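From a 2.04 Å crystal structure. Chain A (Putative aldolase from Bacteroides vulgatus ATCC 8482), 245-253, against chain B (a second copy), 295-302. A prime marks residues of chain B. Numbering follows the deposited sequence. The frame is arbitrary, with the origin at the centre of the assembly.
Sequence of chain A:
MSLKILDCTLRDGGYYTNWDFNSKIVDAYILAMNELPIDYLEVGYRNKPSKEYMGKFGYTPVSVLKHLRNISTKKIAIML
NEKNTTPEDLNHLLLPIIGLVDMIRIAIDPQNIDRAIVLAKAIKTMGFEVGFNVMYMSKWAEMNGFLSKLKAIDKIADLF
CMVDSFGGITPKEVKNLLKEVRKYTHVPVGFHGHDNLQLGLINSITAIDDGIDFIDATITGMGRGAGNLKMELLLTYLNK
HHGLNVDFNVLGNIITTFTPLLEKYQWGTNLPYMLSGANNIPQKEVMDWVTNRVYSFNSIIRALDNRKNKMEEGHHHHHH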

# COMPACT_ATOMS: atom_id res chain seq x y z
N ASN A 245 6.71 2.01 21.33
CA ASN A 245 7.56 3.18 21.35
C ASN A 245 8.57 3.09 20.21
O ASN A 245 9.22 2.06 20.03
CB ASN A 245 8.31 3.31 22.69
CG ASN A 245 9.30 4.45 22.69
OD1 ASN A 245 9.01 5.55 22.21
ND2 ASN A 245 10.49 4.20 23.24
N VAL A 246 8.68 4.17 19.44
CA VAL A 246 9.60 4.21 18.30
C VAL A 246 10.37 5.52 18.22
O VAL A 246 9.81 6.60 18.44
CB VAL A 246 8.82 4.05 16.97
CG1 VAL A 246 9.77 4.26 15.78
CG2 VAL A 246 8.19 2.68 16.90
N ASP A 247 11.66 5.43 17.91
CA ASP A 247 12.49 6.63 17.76
C ASP A 247 12.42 6.97 16.28
O ASP A 247 13.15 6.41 15.46
CB ASP A 247 13.95 6.37 18.13
CG ASP A 247 14.80 7.63 18.02
OD1 ASP A 247 14.44 8.52 17.23
OD2 ASP A 247 15.83 7.72 18.72
N PHE A 248 11.53 7.89 15.94
CA PHE A 248 11.33 8.29 14.56
C PHE A 248 12.49 9.07 13.95
O PHE A 248 12.63 9.11 12.73
CB PHE A 248 10.03 9.07 14.46
CG PHE A 248 8.80 8.22 14.64
CD1 PHE A 248 8.35 7.40 13.61
CD2 PHE A 248 8.12 8.19 15.86
CE1 PHE A 248 7.24 6.58 13.78
CE2 PHE A 248 7.01 7.37 16.05
CZ PHE A 248 6.57 6.56 15.01
N ASN A 249 13.31 9.68 14.79
CA ASN A 249 14.45 10.44 14.30
C ASN A 249 15.39 9.44 13.63
O ASN A 249 15.85 9.66 12.51
CB ASN A 249 15.16 11.17 15.44
CG ASN A 249 14.39 12.41 15.90
OD1 ASN A 249 13.23 12.61 15.54
ND2 ASN A 249 15.04 13.24 16.72
N VAL A 250 15.65 8.33 14.33
CA VAL A 250 16.51 7.27 13.80
C VAL A 250 15.85 6.64 12.57
O VAL A 250 16.52 6.37 11.58
CB VAL A 250 16.75 6.16 14.86
CG1 VAL A 250 17.41 4.95 14.21
CG2 VAL A 250 17.64 6.70 15.99
N LEU A 251 14.55 6.40 12.63
CA LEU A 251 13.84 5.79 11.52
C LEU A 251 14.00 6.66 10.26
O LEU A 251 14.30 6.16 9.18
CB LEU A 251 12.35 5.62 11.86
CG LEU A 251 11.48 4.80 10.91
CD1 LEU A 251 12.11 3.44 10.63
CD2 LEU A 251 10.10 4.62 11.54
N GLY A 252 13.81 7.97 10.41
CA GLY A 252 13.96 8.87 9.28
C GLY A 252 15.38 8.87 8.75
O GLY A 252 15.60 8.92 7.54
N ASN A 253 16.36 8.82 9.65
CA ASN A 253 17.75 8.82 9.22
C ASN A 253 18.15 7.54 8.48
O ASN A 253 18.89 7.60 7.51
CB ASN A 253 18.70 9.03 10.40
CG ASN A 253 18.56 10.41 11.02
OD1 ASN A 253 18.16 11.37 10.35
ND2 ASN A 253 18.91 10.53 12.30
N TYR B 295 11.17 21.06 13.99
CA TYR B 295 10.65 19.82 14.56
C TYR B 295 11.26 18.55 13.99
O TYR B 295 11.22 18.31 12.78
CB TYR B 295 9.13 19.70 14.35
CG TYR B 295 8.27 20.46 15.33
CD1 TYR B 295 8.65 20.60 16.66
CD2 TYR B 295 7.06 21.02 14.93
CE1 TYR B 295 7.84 21.27 17.58
CE2 TYR B 295 6.24 21.69 15.84
CZ TYR B 295 6.64 21.81 17.16
OH TYR B 295 5.83 22.47 18.06
N SER B 296 11.83 17.73 14.87
CA SER B 296 12.37 16.45 14.44
C SER B 296 11.13 15.56 14.43
O SER B 296 10.08 15.95 14.95
CB SER B 296 13.39 15.92 15.46
OG SER B 296 12.77 15.66 16.71
N PHE B 297 11.21 14.37 13.85
CA PHE B 297 10.03 13.51 13.84
C PHE B 297 9.52 13.20 15.25
O PHE B 297 8.31 13.18 15.47
CB PHE B 297 10.33 12.23 13.06
CG PHE B 297 10.45 12.44 11.58
CD1 PHE B 297 11.58 12.00 10.89
CD2 PHE B 297 9.46 13.10 10.87
CE1 PHE B 297 11.71 12.23 9.51
CE2 PHE B 297 9.58 13.33 9.50
CZ PHE B 297 10.71 12.89 8.82
N ASN B 298 10.43 12.98 16.20
CA ASN B 298 9.99 12.68 17.57
C ASN B 298 9.29 13.87 18.22
O ASN B 298 8.38 13.69 19.03
CB ASN B 298 11.17 12.26 18.45
CG ASN B 298 11.72 10.89 18.07
OD1 ASN B 298 10.97 10.00 17.68
ND2 ASN B 298 13.03 10.72 18.21
N SER B 299 9.72 15.08 17.88
CA SER B 299 9.11 16.28 18.45
C SER B 299 7.70 16.48 17.91
O SER B 299 6.82 16.97 18.61
CB SER B 299 9.97 17.50 18.15
OG SER B 299 11.19 17.43 18.85
N ILE B 300 7.50 16.11 16.65
CA ILE B 300 6.18 16.24 16.04
C ILE B 300 5.21 15.34 16.79
O ILE B 300 4.05 15.68 16.99
CB ILE B 300 6.21 15.85 14.54
CG1 ILE B 300 7.00 16.90 13.75
CG2 ILE B 300 4.78 15.72 13.99
CD1 ILE B 300 7.03 16.68 12.24
N ILE B 301 5.71 14.19 17.23
CA ILE B 301 4.90 13.23 17.95
C ILE B 301 4.78 13.52 19.44
O ILE B 301 3.73 13.29 20.04
CB ILE B 301 5.43 11.80 17.76
CG1 ILE B 301 5.09 11.34 16.34
CG2 ILE B 301 4.86 10.85 18.81
CD1 ILE B 301 5.06 9.85 16.16
N ARG B 302 5.86 14.01 20.04
CA ARG B 302 5.84 14.31 21.46
C ARG B 302 4.72 15.29 21.75
O ARG B 302 4.01 15.16 22.75
CB ARG B 302 7.19 14.89 21.90
CG ARG B 302 7.27 15.27 23.38
CD ARG B 302 8.68 15.07 23.93
NE ARG B 302 9.72 15.24 22.92
CZ ARG B 302 9.87 16.33 22.16
NH1 ARG B 302 9.04 17.36 22.30
NH2 ARG B 302 10.85 16.39 21.27

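Asn298′ carries most of the polar contact. Its ND2 donates to Asp247 OD1 at 2.8 Å with an N-H...O angle of 163°, while its OD1 accepts from Phe248 N, also at 2.8 Å but at a more bent 138°. A carboxamide suits this position because one planar group offers both a donor and an acceptor; with chi1 at -70° (m), its end approaches chain A although its CA-to-CB bond points sideways. Asp247 is the N-cap of its helix: the same OD1 accepts from Val250 N at 3.1 Å and, weakly, from Asn249 N at 2.9 Å, so the capping oxygen also serves the interface.

A third bond runs from Asn298′ N to Asn249 OD1 (2.9 Å, 166°). This places the Asn249 side chain over the first turn of helix 297-302, where backbone amides lack preceding helical acceptors.

Beyond these bonds lies apolar packing. The CA-to-CB bonds of Phe248 and Phe297′ both point toward the other stretch, and the CB atoms of Phe248 and Phe297′ lie 3.5 Å apart. Phe248 is buried, with 77 Å² covered by the other stretch; its nonpolar ring suits a site against the aliphatic Ile301′, and toward the end of that ring Phe248 CE2 lies a tight 3.2 Å from Ile301′ CD1. Gly252 CA sits 4.1 Å from Phe297′ CE1, and an ideal CB there would clash at 2.7 Å from that CE1 atom. The N-to-C directions of the two helices differ by 142°, nearer antiparallel than parallel, and 374 Å² is buried between the two stretches, both sides summed.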